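Local atomic coordinates of aminotransferase (Streptomyces pactum, PDB entry 4ZM4), a protein that belongs to the class-III aminotransferases, enzymes of the pyridoxal-phosphate-dependent aminotransferase superfamily, and forms a dimer of two identical subunits. Residues 114-119 and 292-297. The protein carries 1 engineered substitution. Numbering follows the deposited sequence.
Sequences VEQVRF and GRRHAM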
loop_
_atom_site.group_PDB
_atom_site.type_symbol
_atom_site.label_atom_id
_atom_site.label_comp_id
_atom_site.label_asym_id
_atom_site.label_seq_id
_atom_site.Cartn_x
_atom_site.Cartn_y
_atom_site.Cartn_z
ATOM N N VAL B 114 15.594 -16.078 1.368
ATOM C CA VAL B 114 14.257 -16.000 1.950
ATOM C C VAL B 114 13.677 -17.370 2.241
ATOM O O VAL B 114 13.529 -18.189 1.328
ATOM C CB VAL B 114 13.269 -15.255 1.024
ATOM C CG1 VAL B 114 11.858 -15.283 1.602
ATOM C CG2 VAL B 114 13.720 -13.823 0.801
ATOM N N GLU B 115 13.343 -17.609 3.505
ATOM C CA GLU B 115 12.603 -18.806 3.915
ATOM C C GLU B 115 11.186 -18.480 4.413
ATOM O O GLU B 115 10.295 -19.298 4.303
ATOM C CB GLU B 115 13.380 -19.548 4.997
ATOM C CG GLU B 115 14.721 -20.068 4.501
ATOM C CD GLU B 115 15.576 -20.747 5.584
ATOM O OE1 GLU B 115 15.514 -20.363 6.759
ATOM O OE2 GLU B 115 16.307 -21.683 5.234
ATOM N N GLN B 116 10.998 -17.310 4.998
ATOM C CA GLN B 116 9.689 -16.841 5.464
ATOM C C GLN B 116 9.498 -15.385 5.055
ATOM O O GLN B 116 10.466 -14.616 4.946
ATOM C CB GLN B 116 9.604 -16.911 6.984
ATOM C CG GLN B 116 9.725 -18.297 7.559
ATOM C CD GLN B 116 9.609 -18.299 9.089
ATOM O OE1 GLN B 116 10.333 -17.574 9.791
ATOM N NE2 GLN B 116 8.742 -19.157 9.608
ATOM N N VAL B 117 8.248 -14.993 4.861
ATOM C CA VAL B 117 7.929 -13.630 4.450
ATOM C C VAL B 117 6.728 -13.105 5.205
ATOM O O VAL B 117 6.011 -13.866 5.865
ATOM C CB VAL B 117 7.612 -13.538 2.928
ATOM C CG1 VAL B 117 8.800 -13.911 2.098
ATOM C CG2 VAL B 117 6.433 -14.440 2.545
ATOM N N ARG B 118 6.529 -11.790 5.105
ATOM C CA ARG B 118 5.228 -11.184 5.331
ATOM C C ARG B 118 4.914 -10.303 4.137
ATOM O O ARG B 118 5.812 -9.791 3.480
ATOM C CB ARG B 118 5.192 -10.402 6.614
ATOM C CG ARG B 118 5.108 -11.293 7.844
ATOM C CD ARG B 118 4.366 -10.611 8.972
ATOM N NE ARG B 118 4.455 -11.328 10.231
ATOM C CZ ARG B 118 3.821 -10.956 11.340
ATOM N NH1 ARG B 118 3.042 -9.867 11.352
ATOM N NH2 ARG B 118 3.944 -11.683 12.446
ATOM N N PHE B 119 3.634 -10.224 3.806
ATOM C CA PHE B 119 3.175 -9.458 2.661
ATOM C C PHE B 119 2.679 -8.082 3.072
ATOM O O PHE B 119 2.291 -7.859 4.222
ATOM C CB PHE B 119 2.058 -10.189 1.931
ATOM C CG PHE B 119 2.527 -11.449 1.249
ATOM C CD1 PHE B 119 3.180 -11.372 0.018
ATOM C CD2 PHE B 119 2.355 -12.673 1.848
ATOM C CE1 PHE B 119 3.638 -12.503 -0.593
ATOM C CE2 PHE B 119 2.818 -13.800 1.235
ATOM C CZ PHE B 119 3.469 -13.723 0.021
ATOM N N GLY B 292 13.283 -13.139 5.042
ATOM C CA GLY B 292 14.663 -13.612 5.174
ATOM C C GLY B 292 14.666 -15.052 5.685
ATOM O O GLY B 292 13.631 -15.727 5.661
ATOM N N ARG B 293 15.812 -15.504 6.188
ATOM C CA ARG B 293 15.886 -16.821 6.804
ATOM C C ARG B 293 15.204 -16.779 8.154
ATOM O O ARG B 293 14.878 -15.680 8.658
ATOM C CB ARG B 293 17.331 -17.272 6.924
ATOM C CG ARG B 293 17.911 -17.610 5.573
ATOM C CD ARG B 293 19.318 -18.132 5.682
ATOM N NE ARG B 293 19.907 -18.424 4.371
ATOM C CZ ARG B 293 19.670 -19.511 3.629
ATOM N NH1 ARG B 293 18.805 -20.452 4.022
ATOM N NH2 ARG B 293 20.304 -19.646 2.470
ATOM N N ARG B 294 14.978 -17.961 8.741
ATOM C CA ARG B 294 14.190 -18.046 9.989
ATOM C C ARG B 294 14.776 -17.241 11.132
ATOM O O ARG B 294 14.052 -16.619 11.886
ATOM C CB ARG B 294 13.978 -19.489 10.432
ATOM C CG ARG B 294 12.933 -20.249 9.605
ATOM C CD ARG B 294 13.397 -21.584 9.086
ATOM N NE ARG B 294 12.719 -22.053 7.895
ATOM C CZ ARG B 294 11.433 -22.371 7.814
ATOM N NH1 ARG B 294 10.620 -22.270 8.870
ATOM N NH2 ARG B 294 10.958 -22.749 6.644
ATOM N N HIS B 295 16.103 -17.184 11.206
ATOM C CA HIS B 295 16.750 -16.416 12.256
ATOM C C HIS B 295 16.402 -14.914 12.153
ATOM O O HIS B 295 15.916 -14.322 13.098
ATOM C CB HIS B 295 18.281 -16.628 12.279
ATOM C CG HIS B 295 18.915 -16.147 13.562
ATOM N ND1 HIS B 295 19.674 -14.998 13.660
ATOM C CD2 HIS B 295 18.806 -16.624 14.825
ATOM C CE1 HIS B 295 20.038 -14.811 14.917
ATOM N NE2 HIS B 295 19.514 -15.779 15.645
ATOM N N ALA B 296 16.610 -14.328 10.985
ATOM C CA ALA B 296 16.322 -12.898 10.769
ATOM C C ALA B 296 14.837 -12.574 10.962
ATOM O O ALA B 296 14.500 -11.449 11.349
ATOM C CB ALA B 296 16.786 -12.460 9.388
ATOM N N MET B 297 13.956 -13.546 10.696
ATOM C CA MET B 297 12.509 -13.332 10.809
ATOM C C MET B 297 11.900 -13.719 12.160
ATOM O O MET B 297 10.678 -13.752 12.288
ATOM C CB MET B 297 11.778 -14.085 9.677
ATOM C CG MET B 297 12.113 -13.555 8.286
ATOM S SD MET B 297 11.501 -11.864 8.120
ATOM C CE MET B 297 9.774 -12.200 7.750
HETATM O O HOH W 1 10.967 -21.712 3.672
HETATM O O HOH W 2 11.574 -17.034 12.009
#
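Glu-115 carries the polar side of this contact, its carboxylate set between two arginines. Extended beyond CG, the side chain brings Glu-115 OE2 3.0 Å from Arg-293 NH1, a salt bridge that meets the guanidinium at its edge and in its plane, with the carboxylate turned 81° from it. Arg-293 has a second acidic partner, since its NE pairs with Glu-271. Glu-115 OE1 takes the backbone N-H of Arg-294 on its anti lone pair (Arg-294 N to Glu-115 OE1 3.2 Å) and lies 3.5 Å from Arg-294 NE in a longer salt bridge. With two positive groups and an N-H around it, the carboxylate would be expected to stay ionised.

The backbones join in a classic beta bulge: Glu-115 and Gln-116 both face Gly-292, whose carbonyl oxygen accepts both N-H groups. Glu-115 N, 2.9 Å from Gly-292 O, comes from above the carbonyl plane, whereas Gln-116 N, at 3.1 Å, lies nearly along the C=O axis. Gly-292 N returns a more bent bond to Gln-116 O, completing an antiparallel hydrogen-bonded pair.

Bent at chi2 (129°), Arg-294 crosses Gln-116 at about a right angle, and Gln-116 CG lies over one face of the guanidinium, off toward its rim. One water donates to both Gln-116 OE1 and Arg-294 O. Met-297, at the N-cap position of helix 298-301, folds back through chi2 and chi3; its CE packs 3.8 Å from Gln-116 O and 4.0 Å from Val-117 CA.

This is where strand 116-120, outermost in the chain's seven-stranded sheet, meets the end of strand 288-292. Val-114 and Val-117 pack on Ile-107 of helix 98-110, Met-297 reaches Leu-274 of strand 274-277, and Val-117 touches Ile-25 of the second subunit, placing the bulge beside the dimer interface.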